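Local coordinates for protein homoserine O-acetyltransferase (Bacillus anthracis str. 'Ames Ancestor', PDB 3I1I) that probably transfers an acetyl group from acetyl-CoA to the hydroxyl of homoserine, a step toward methionine, using an alpha/beta hydrolase fold, at residues 18-23 and 126-131; 120-125 and 280-285; 160-165 and 288-293. All blocks are in the same frame, centred on the assembly; numbering follows the deposited sequence.

Contact 1 (18-23 and 126-131)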
loop_
_atom_site.group_PDB
_atom_site.type_symbol
_atom_site.label_atom_id
_atom_site.label_comp_id
_atom_site.label_asym_id
_atom_site.label_seq_id
_atom_site.Cartn_x
_atom_site.Cartn_y
_atom_site.Cartn_z
ATOM N N THR A 18 20.371 -26.554 6.117
ATOM C CA THR A 18 19.530 -26.765 4.951
ATOM C C THR A 18 18.116 -26.241 5.179
ATOM O O THR A 18 17.385 -26.708 6.054
ATOM C CB THR A 18 19.502 -28.244 4.552
ATOM O OG1 THR A 18 20.850 -28.657 4.267
ATOM C CG2 THR A 18 18.602 -28.467 3.313
ATOM N N PHE A 19 17.749 -25.258 4.378
ATOM C CA PHE A 19 16.434 -24.622 4.461
ATOM C C PHE A 19 15.359 -25.581 3.922
ATOM O O PHE A 19 15.652 -26.541 3.142
ATOM C CB PHE A 19 16.418 -23.316 3.644
ATOM C CG PHE A 19 17.141 -22.169 4.290
ATOM C CD1 PHE A 19 16.441 -21.063 4.725
ATOM C CD2 PHE A 19 18.529 -22.188 4.452
ATOM C CE1 PHE A 19 17.107 -19.976 5.317
ATOM C CE2 PHE A 19 19.215 -21.101 5.037
ATOM C CZ PHE A 19 18.495 -20.004 5.486
ATOM N N GLU A 20 14.116 -25.300 4.299
ATOM C CA GLU A 20 12.989 -26.118 3.882
ATOM C C GLU A 20 12.880 -26.221 2.353
ATOM O O GLU A 20 12.415 -27.231 1.826
ATOM C CB GLU A 20 11.698 -25.573 4.499
ATOM C CG GLU A 20 11.597 -25.848 6.026
ATOM C CD GLU A 20 11.492 -27.356 6.358
ATOM O OE1 GLU A 20 10.862 -28.097 5.555
ATOM O OE2 GLU A 20 12.027 -27.797 7.418
ATOM N N ASN A 21 13.326 -25.182 1.631
ATOM C CA ASN A 21 13.345 -25.247 0.158
ATOM C C ASN A 21 14.587 -25.912 -0.410
ATOM O O ASN A 21 14.775 -25.946 -1.621
ATOM C CB ASN A 21 13.142 -23.871 -0.498
ATOM C CG ASN A 21 14.238 -22.886 -0.157
ATOM O OD1 ASN A 21 15.373 -23.261 0.118
ATOM N ND2 ASN A 21 13.890 -21.593 -0.177
ATOM N N GLY A 22 15.450 -26.423 0.453
ATOM C CA GLY A 22 16.556 -27.221 -0.007
ATOM C C GLY A 22 17.840 -26.473 -0.155
ATOM O O GLY A 22 18.854 -27.095 -0.396
ATOM N N ARG A 23 17.843 -25.156 -0.030
ATOM C CA ARG A 23 19.098 -24.413 -0.123
ATOM C C ARG A 23 19.968 -24.660 1.148
ATOM O O ARG A 23 19.431 -24.718 2.262
ATOM C CB ARG A 23 18.789 -22.934 -0.290
ATOM C CG ARG A 23 20.001 -22.036 -0.438
ATOM C CD ARG A 23 20.575 -22.092 -1.829
ATOM N NE ARG A 23 21.636 -21.093 -1.935
ATOM C CZ ARG A 23 21.446 -19.793 -2.150
ATOM N NH1 ARG A 23 20.221 -19.293 -2.332
ATOM N NH2 ARG A 23 22.499 -18.987 -2.182
ATOM N N VAL A 126 14.553 -18.049 0.215
ATOM C CA VAL A 126 13.308 -17.872 0.901
ATOM C C VAL A 126 13.325 -18.710 2.160
ATOM O O VAL A 126 13.703 -19.930 2.114
ATOM C CB VAL A 126 12.142 -18.302 0.014
ATOM C CG1 VAL A 126 10.843 -18.292 0.817
ATOM C CG2 VAL A 126 12.086 -17.383 -1.252
ATOM N N PHE A 127 12.932 -18.068 3.268
ATOM C CA PHE A 127 12.757 -18.752 4.527
ATOM C C PHE A 127 11.322 -18.682 5.031
ATOM O O PHE A 127 10.590 -17.744 4.715
ATOM C CB PHE A 127 13.721 -18.185 5.590
ATOM C CG PHE A 127 13.204 -16.959 6.321
ATOM C CD1 PHE A 127 12.616 -17.087 7.559
ATOM C CD2 PHE A 127 13.337 -15.687 5.770
ATOM C CE1 PHE A 127 12.162 -15.986 8.250
ATOM C CE2 PHE A 127 12.877 -14.564 6.434
ATOM C CZ PHE A 127 12.280 -14.706 7.681
ATOM N N THR A 128 10.973 -19.671 5.859
ATOM C CA THR A 128 9.723 -19.720 6.570
ATOM C C THR A 128 9.985 -19.735 8.070
ATOM O O THR A 128 11.122 -19.864 8.527
ATOM C CB THR A 128 8.974 -21.002 6.245
ATOM O OG1 THR A 128 9.668 -22.132 6.819
ATOM C CG2 THR A 128 8.847 -21.148 4.741
ATOM N N PHE A 129 8.926 -19.619 8.844
ATOM C CA PHE A 129 9.058 -19.671 10.284
ATOM C C PHE A 129 9.311 -21.061 10.771
ATOM O O PHE A 129 9.716 -21.249 11.899
ATOM C CB PHE A 129 7.866 -18.993 10.979
ATOM C CG PHE A 129 7.845 -17.490 10.741
ATOM C CD1 PHE A 129 8.923 -16.695 11.156
ATOM C CD2 PHE A 129 6.806 -16.888 10.053
ATOM C CE1 PHE A 129 8.955 -15.331 10.898
ATOM C CE2 PHE A 129 6.840 -15.518 9.793
ATOM C CZ PHE A 129 7.928 -14.742 10.210
ATOM N N LEU A 130 9.128 -22.051 9.902
ATOM C CA LEU A 130 9.580 -23.396 10.223
ATOM C C LEU A 130 11.122 -23.463 10.182
ATOM O O LEU A 130 11.738 -24.104 11.060
ATOM C CB LEU A 130 8.934 -24.421 9.336
ATOM C CG LEU A 130 9.406 -25.866 9.489
ATOM C CD1 LEU A 130 9.419 -26.306 10.946
ATOM C CD2 LEU A 130 8.498 -26.772 8.589
ATOM N N ASP A 131 11.742 -22.767 9.226
ATOM C CA ASP A 131 13.219 -22.681 9.202
ATOM C C ASP A 131 13.763 -22.120 10.501
ATOM O O ASP A 131 14.729 -22.657 11.040
ATOM C CB ASP A 131 13.715 -21.847 8.048
ATOM C CG ASP A 131 13.539 -22.549 6.715
ATOM O OD1 ASP A 131 14.014 -23.692 6.617
ATOM O OD2 ASP A 131 12.928 -21.978 5.775
HETATM O O HOH W 1 13.021 -22.288 3.062
#
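This is a polar contact between a beta hairpin and the start of a helix. Residues 18-23 form the turn joining strands 10-18 and 24-34, at the edge of the central sheet. Residues 126-131 lead into helix 129-142. Asp131 is the hub. Its side chain leaves the backbone with CG anti to the carbonyl carbon (chi1 -72°), and its two oxygens face different partners. OD1 takes the backbone N-H of Glu20 on its syn lone pair, with Glu20 N to Asp131 OD1 at 2.8 Å. Tyr17 OH also bonds to OD1. OD2 turns back to its own segment and accepts from Thr128 N through its anti lone pair, 3.0 Å from Thr128 N to Asp131 OD2. In return Thr128 OG1 accepts from Asp131 N at 3.2 Å, with a weaker bond from Leu130 N. This reciprocal pair is a capping box at the N-terminus of the helix. Thr128 is the N-cap, and the aspartate of the box, Asp131, also holds the hairpin turn. The turn itself is type I, from Phe19 to Gly22. Asn21 adds an Asx turn, in which OD1 accepts from Arg23 N in the carbonyl plane. A water joins the two sides. It donates to Val126 O and to Asp131 OD2, at 2.7 Å from the latter, and accepts from Asn21 N. Asp131 is buried, and these bonds grip both of its oxygens, which would favour the ionised form. Packing adds to this. The edge of the Phe19 ring meets Phe127, with Phe19 CE1 3.8 Å from Phe127 CB. The end of Glu20 lies across Leu130 at about a right angle, Glu20 CD to Leu130 CD2 3.8 Å, and Glu20 OE2 forms a salt bridge with Arg134.

Contact 2 (120-125 and 280-285)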
loop_
_atom_site.group_PDB
_atom_site.type_symbol
_atom_site.label_atom_id
_atom_site.label_comp_id
_atom_site.label_asym_id
_atom_site.label_seq_id
_atom_site.Cartn_x
_atom_site.Cartn_y
_atom_site.Cartn_z
ATOM N N TYR A 120 24.498 -11.610 -0.227
ATOM C CA TYR A 120 23.506 -12.473 -0.855
ATOM C C TYR A 120 22.497 -11.662 -1.674
ATOM O O TYR A 120 22.117 -12.060 -2.780
ATOM C CB TYR A 120 22.740 -13.260 0.209
ATOM C CG TYR A 120 23.475 -14.457 0.766
ATOM C CD1 TYR A 120 23.546 -15.637 0.045
ATOM C CD2 TYR A 120 24.062 -14.428 2.018
ATOM C CE1 TYR A 120 24.202 -16.736 0.532
ATOM C CE2 TYR A 120 24.720 -15.531 2.515
ATOM C CZ TYR A 120 24.781 -16.684 1.759
ATOM O OH TYR A 120 25.400 -17.809 2.229
ATOM N N ALA A 121 22.056 -10.537 -1.116
ATOM C CA ALA A 121 21.006 -9.749 -1.730
ATOM C C ALA A 121 19.819 -10.660 -2.080
ATOM O O ALA A 121 19.469 -11.536 -1.286
ATOM C CB ALA A 121 21.556 -8.983 -2.949
HETATM N N MSE A 122 19.223 -10.493 -3.258
HETATM C CA MSE A 122 18.087 -11.329 -3.681
HETATM C C MSE A 122 18.458 -12.771 -4.022
HETATM O O MSE A 122 17.561 -13.604 -4.283
HETATM C CB MSE A 122 17.321 -10.688 -4.841
HETATM C CG MSE A 122 16.742 -9.323 -4.507
HETATM SE SE MSE A 122 15.727 -9.256 -2.809
HETATM C CE MSE A 122 14.398 -10.619 -3.223
ATOM N N ASP A 123 19.747 -13.104 -3.975
ATOM C CA ASP A 123 20.133 -14.509 -3.989
ATOM C C ASP A 123 19.907 -15.192 -2.627
ATOM O O ASP A 123 20.068 -16.408 -2.516
ATOM C CB ASP A 123 21.585 -14.687 -4.453
ATOM C CG ASP A 123 21.982 -16.168 -4.594
ATOM O OD1 ASP A 123 21.251 -16.918 -5.270
ATOM O OD2 ASP A 123 22.997 -16.588 -3.985
ATOM N N PHE A 124 19.517 -14.447 -1.587
ATOM C CA PHE A 124 19.215 -15.122 -0.323
ATOM C C PHE A 124 18.023 -16.064 -0.469
ATOM O O PHE A 124 17.078 -15.765 -1.181
ATOM C CB PHE A 124 18.974 -14.140 0.819
ATOM C CG PHE A 124 19.073 -14.780 2.170
ATOM C CD1 PHE A 124 20.316 -14.995 2.748
ATOM C CD2 PHE A 124 17.941 -15.217 2.827
ATOM C CE1 PHE A 124 20.437 -15.608 3.976
ATOM C CE2 PHE A 124 18.042 -15.833 4.063
ATOM C CZ PHE A 124 19.294 -16.042 4.640
ATOM N N PRO A 125 18.067 -17.226 0.193
ATOM C CA PRO A 125 16.942 -18.131 0.003
ATOM C C PRO A 125 15.704 -17.690 0.753
ATOM O O PRO A 125 15.801 -17.062 1.794
ATOM C CB PRO A 125 17.432 -19.452 0.594
ATOM C CG PRO A 125 18.488 -19.074 1.557
ATOM C CD PRO A 125 19.137 -17.833 1.002
ATOM N N TRP A 280 13.332 -6.710 5.123
ATOM C CA TRP A 280 11.913 -6.492 5.305
ATOM C C TRP A 280 11.128 -7.335 4.308
ATOM O O TRP A 280 10.183 -7.975 4.693
ATOM C CB TRP A 280 11.571 -5.003 5.130
ATOM C CG TRP A 280 10.166 -4.706 5.509
ATOM C CD1 TRP A 280 9.021 -4.997 4.794
ATOM C CD2 TRP A 280 9.748 -4.101 6.714
ATOM N NE1 TRP A 280 7.916 -4.593 5.499
ATOM C CE2 TRP A 280 8.333 -4.035 6.682
ATOM C CE3 TRP A 280 10.431 -3.586 7.819
ATOM C CZ2 TRP A 280 7.590 -3.487 7.718
ATOM C CZ3 TRP A 280 9.691 -3.051 8.870
ATOM C CH2 TRP A 280 8.280 -2.988 8.801
HETATM N N MSE A 281 11.538 -7.349 3.044
HETATM C CA MSE A 281 10.840 -8.150 2.042
HETATM C C MSE A 281 10.823 -9.645 2.424
HETATM O O MSE A 281 9.763 -10.277 2.336
HETATM C CB MSE A 281 11.470 -8.061 0.639
HETATM C CG MSE A 281 11.473 -6.720 -0.050
HETATM SE SE MSE A 281 12.236 -6.964 -1.888
HETATM C CE MSE A 281 11.926 -8.792 -2.142
ATOM N N TYR A 282 11.990 -10.208 2.766
ATOM C CA TYR A 282 12.087 -11.656 3.062
ATOM C C TYR A 282 11.217 -12.041 4.248
ATOM O O TYR A 282 10.534 -13.082 4.214
ATOM C CB TYR A 282 13.519 -12.094 3.320
ATOM C CG TYR A 282 14.255 -12.443 2.065
ATOM C CD1 TYR A 282 14.864 -11.468 1.312
ATOM C CD2 TYR A 282 14.338 -13.759 1.609
ATOM C CE1 TYR A 282 15.529 -11.777 0.144
ATOM C CE2 TYR A 282 15.022 -14.067 0.438
ATOM C CZ TYR A 282 15.606 -13.063 -0.281
ATOM O OH TYR A 282 16.284 -13.298 -1.443
ATOM N N THR A 283 11.193 -11.164 5.252
ATOM C CA THR A 283 10.390 -11.391 6.459
ATOM C C THR A 283 8.908 -11.254 6.096
ATOM O O THR A 283 8.114 -12.094 6.504
ATOM C CB THR A 283 10.786 -10.410 7.575
ATOM O OG1 THR A 283 12.175 -10.553 7.816
ATOM C CG2 THR A 283 10.026 -10.687 8.891
ATOM N N ALA A 284 8.541 -10.237 5.297
ATOM C CA ALA A 284 7.151 -10.136 4.779
ATOM C C ALA A 284 6.777 -11.404 3.992
ATOM O O ALA A 284 5.670 -11.948 4.146
ATOM C CB ALA A 284 6.925 -8.859 3.944
ATOM N N LYS A 285 7.717 -11.903 3.198
ATOM C CA LYS A 285 7.499 -13.159 2.469
ATOM C C LYS A 285 7.235 -14.358 3.415
ATOM O O LYS A 285 6.327 -15.164 3.193
ATOM C CB LYS A 285 8.692 -13.452 1.566
ATOM C CG LYS A 285 8.525 -14.710 0.693
ATOM C CD LYS A 285 7.603 -14.510 -0.526
ATOM C CE LYS A 285 7.543 -15.823 -1.310
ATOM N NZ LYS A 285 7.166 -15.765 -2.764
#
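Residues 120-125 run as a loop with a short 3-10 turn at 122-123 past one side of helix 277-289, and the closest CA atoms, those of Phe124 and Tyr282, lie 8.6 Å apart. Side chains fill this distance, chiefly the ring of Tyr282, which reaches from the helix into the bend of the loop. Its hydroxyl donates to the backbone carbonyl of Phe124, with Tyr282 OH to Phe124 O at 2.6 Å. The donor stands above the carbonyl plane, 29° out of it. The Phe124 side chain, with CG anti to the backbone N (chi1 -163°), brings its ring edge to one face of Tyr282. The two rings form a T-shaped pair, centroids 5.6 Å apart and planes at 86°. CD2 of Phe124 is the atom over the face, 3.9 Å from Tyr282 CE2. Selenomethionine Met122 approaches Tyr282 on its CE1 side. Its chain is bent at chi2 and chi3, which brings the methyl CE to 3.7 Å from Tyr282 CE1. SE lies obliquely beside the ring, a Met-aromatic contact. The same methyl meets that of selenomethionine Met281 tip to tip, CE to CE 3.3 Å, and the two chains cross at about a right angle. Arg201 of helix 186-202 touches both selenomethionines, and Val254 of the second subunit packs on both and on Tyr282. Helices 186-202 and 277-289 belong to the long stretch between strands 174-178 and 309-313, the place where alpha/beta hydrolases commonly carry a helical lid.

Contact 3 (160-165 and 288-293)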
loop_
_atom_site.group_PDB
_atom_site.type_symbol
_atom_site.label_atom_id
_atom_site.label_comp_id
_atom_site.label_asym_id
_atom_site.label_seq_id
_atom_site.Cartn_x
_atom_site.Cartn_y
_atom_site.Cartn_z
ATOM N N ILE A 160 6.224 -19.028 14.813
ATOM C CA ILE A 160 7.317 -19.888 15.139
ATOM C C ILE A 160 6.899 -20.861 16.248
ATOM O O ILE A 160 7.154 -22.076 16.162
ATOM C CB ILE A 160 8.550 -19.095 15.573
ATOM C CG1 ILE A 160 9.046 -18.216 14.423
ATOM C CG2 ILE A 160 9.648 -20.036 16.063
ATOM C CD1 ILE A 160 9.655 -16.826 14.874
ATOM N N ALA A 161 6.210 -20.363 17.257
ATOM C CA ALA A 161 5.820 -21.247 18.362
ATOM C C ALA A 161 4.891 -22.330 17.843
ATOM O O ALA A 161 4.905 -23.464 18.329
ATOM C CB ALA A 161 5.161 -20.473 19.480
ATOM N N GLN A 162 4.057 -21.981 16.865
ATOM C CA GLN A 162 3.114 -22.963 16.381
ATOM C C GLN A 162 3.856 -24.021 15.577
ATOM O O GLN A 162 3.502 -25.181 15.628
ATOM C CB GLN A 162 2.011 -22.323 15.547
ATOM C CG GLN A 162 0.943 -21.646 16.363
ATOM C CD GLN A 162 0.039 -20.777 15.487
ATOM O OE1 GLN A 162 -1.053 -21.188 15.135
ATOM N NE2 GLN A 162 0.517 -19.585 15.117
ATOM N N GLN A 163 4.878 -23.612 14.846
ATOM C CA GLN A 163 5.682 -24.559 14.070
ATOM C C GLN A 163 6.421 -25.546 15.000
ATOM O O GLN A 163 6.463 -26.744 14.739
ATOM C CB GLN A 163 6.634 -23.804 13.148
ATOM C CG GLN A 163 5.941 -23.080 11.990
ATOM C CD GLN A 163 5.419 -24.046 10.928
ATOM O OE1 GLN A 163 5.256 -25.245 11.183
ATOM N NE2 GLN A 163 5.160 -23.528 9.725
ATOM N N TRP A 164 6.895 -25.067 16.134
ATOM C CA TRP A 164 7.409 -25.954 17.187
ATOM C C TRP A 164 6.396 -27.006 17.661
ATOM O O TRP A 164 6.705 -28.199 17.752
ATOM C CB TRP A 164 7.811 -25.142 18.424
ATOM C CG TRP A 164 9.202 -24.717 18.433
ATOM C CD1 TRP A 164 9.683 -23.564 17.957
ATOM C CD2 TRP A 164 10.318 -25.435 18.980
ATOM N NE1 TRP A 164 11.024 -23.497 18.170
ATOM C CE2 TRP A 164 11.443 -24.647 18.783
ATOM C CE3 TRP A 164 10.465 -26.670 19.595
ATOM C CZ2 TRP A 164 12.706 -25.034 19.198
ATOM C CZ3 TRP A 164 11.729 -27.054 20.015
ATOM C CH2 TRP A 164 12.826 -26.257 19.798
ATOM N N ALA A 165 5.195 -26.543 17.992
ATOM C CA ALA A 165 4.154 -27.433 18.486
ATOM C C ALA A 165 3.776 -28.513 17.441
ATOM O O ALA A 165 3.570 -29.689 17.776
ATOM C CB ALA A 165 2.930 -26.636 18.913
ATOM N N LEU A 288 3.718 -13.993 4.753
ATOM C CA LEU A 288 2.720 -14.325 3.738
ATOM C C LEU A 288 2.659 -15.844 3.432
ATOM O O LEU A 288 1.592 -16.378 3.132
ATOM C CB LEU A 288 3.013 -13.501 2.499
ATOM C CG LEU A 288 2.612 -13.756 1.070
ATOM C CD1 LEU A 288 3.251 -12.574 0.334
ATOM C CD2 LEU A 288 3.145 -15.075 0.536
ATOM N N LEU A 289 3.806 -16.513 3.541
ATOM C CA LEU A 289 3.870 -17.960 3.397
ATOM C C LEU A 289 3.404 -18.733 4.631
ATOM O O LEU A 289 3.261 -19.954 4.524
ATOM C CB LEU A 289 5.306 -18.401 3.096
ATOM C CG LEU A 289 5.837 -18.064 1.707
ATOM C CD1 LEU A 289 7.318 -18.386 1.646
ATOM C CD2 LEU A 289 5.013 -18.768 0.611
ATOM N N HIS A 290 3.179 -18.071 5.781
ATOM C CA HIS A 290 2.896 -18.796 7.004
ATOM C C HIS A 290 1.611 -19.641 6.962
ATOM O O HIS A 290 0.506 -19.126 6.834
ATOM C CB HIS A 290 2.845 -17.877 8.224
ATOM C CG HIS A 290 2.379 -18.568 9.467
ATOM N ND1 HIS A 290 3.118 -19.555 10.081
ATOM C CD2 HIS A 290 1.227 -18.459 10.175
ATOM C CE1 HIS A 290 2.445 -20.025 11.121
ATOM N NE2 HIS A 290 1.297 -19.369 11.208
ATOM N N ASP A 291 1.786 -20.939 7.188
ATOM C CA ASP A 291 0.756 -21.957 6.997
ATOM C C ASP A 291 1.210 -23.254 7.633
ATOM O O ASP A 291 2.011 -23.996 7.030
ATOM C CB ASP A 291 0.594 -22.221 5.509
ATOM C CG ASP A 291 -0.547 -23.176 5.200
ATOM O OD1 ASP A 291 -1.256 -23.568 6.156
ATOM O OD2 ASP A 291 -0.748 -23.506 3.984
ATOM N N ILE A 292 0.755 -23.516 8.858
ATOM C CA ILE A 292 1.140 -24.738 9.537
ATOM C C ILE A 292 0.635 -25.977 8.755
ATOM O O ILE A 292 1.262 -27.041 8.812
ATOM C CB ILE A 292 0.728 -24.776 11.053
ATOM C CG1 ILE A 292 -0.782 -24.884 11.221
ATOM C CG2 ILE A 292 1.327 -23.590 11.825
ATOM C CD1 ILE A 292 -1.217 -25.245 12.632
ATOM N N ALA A 293 -0.446 -25.838 7.974
ATOM C CA ALA A 293 -0.905 -26.943 7.090
ATOM C C ALA A 293 0.013 -27.204 5.911
ATOM O O ALA A 293 -0.110 -28.225 5.260
ATOM C CB ALA A 293 -2.349 -26.697 6.578
HETATM O O HOH W 2 5.369 -20.690 9.060
HETATM O O HOH W 3 4.783 -25.243 7.095
#
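Water bridges carry most of the polar link between helix 156-167 and the chain that leaves the end of helix 277-289; no direct hydrogen bond joins the two segments. Gln163 is the centre of it. Its chain bends at chi2 (-72°), which turns the amide toward residues 290-292, and NE2 donates to two waters. One water lies 2.9 Å from Gln163 NE2 and 2.7 Å from His290 ND1, in the plane of the imidazole. The other accepts from Gln163 NE2 at 3.2 Å and lies in hydrogen-bonding reach of Asp291 O, to which it can donate. The far side of the imidazole is also held, since His290 NE2 bonds to Asn181 O. Gln162 NE2 bonds to that same carbonyl and to Gly158 O. Helix 156-167 follows strand 150-154 in the alpha/beta hydrolase fold, and its first turn overlaps a GxSxG sequence (Gly153, Ser155, Gly157) that fits a nucleophile elbow. The side chain of Gln162 lies near that elbow without touching it. Van der Waals contact is loose. Ile292 points at the helix and sets its CG2, anti to the carbonyl carbon, 4.0 Å from Gln162 CB. Gln162, extended beyond CG, crosses His290 at about a right angle, amide and ring planes 54° apart. On the other side of residues 288-293, Asp291 OD2 bonds to Ser245 OG of the second subunit, while OD1 bonds to Gln183.

Contact 1 lies on the same side of the chain's centre as contact 2, and likewise as contact 3; its centre is about 12 Å from each of theirs, which are about 18 Å apart. Residues 120-125 run straight into 126-131. Helix 277-289 supplies 280-285 to contact 2 and leads into contact 3. Contact 1 closes before contact 3 opens, while contact 2 crosses both along the chain. Arg23 and Asp123 join contacts 1 and 2 by a salt bridge. Phe129 on Ile160 and Val126 on Leu289 join contacts 1 and 3. All three also touch the second subunit, so this region borders the subunit interface.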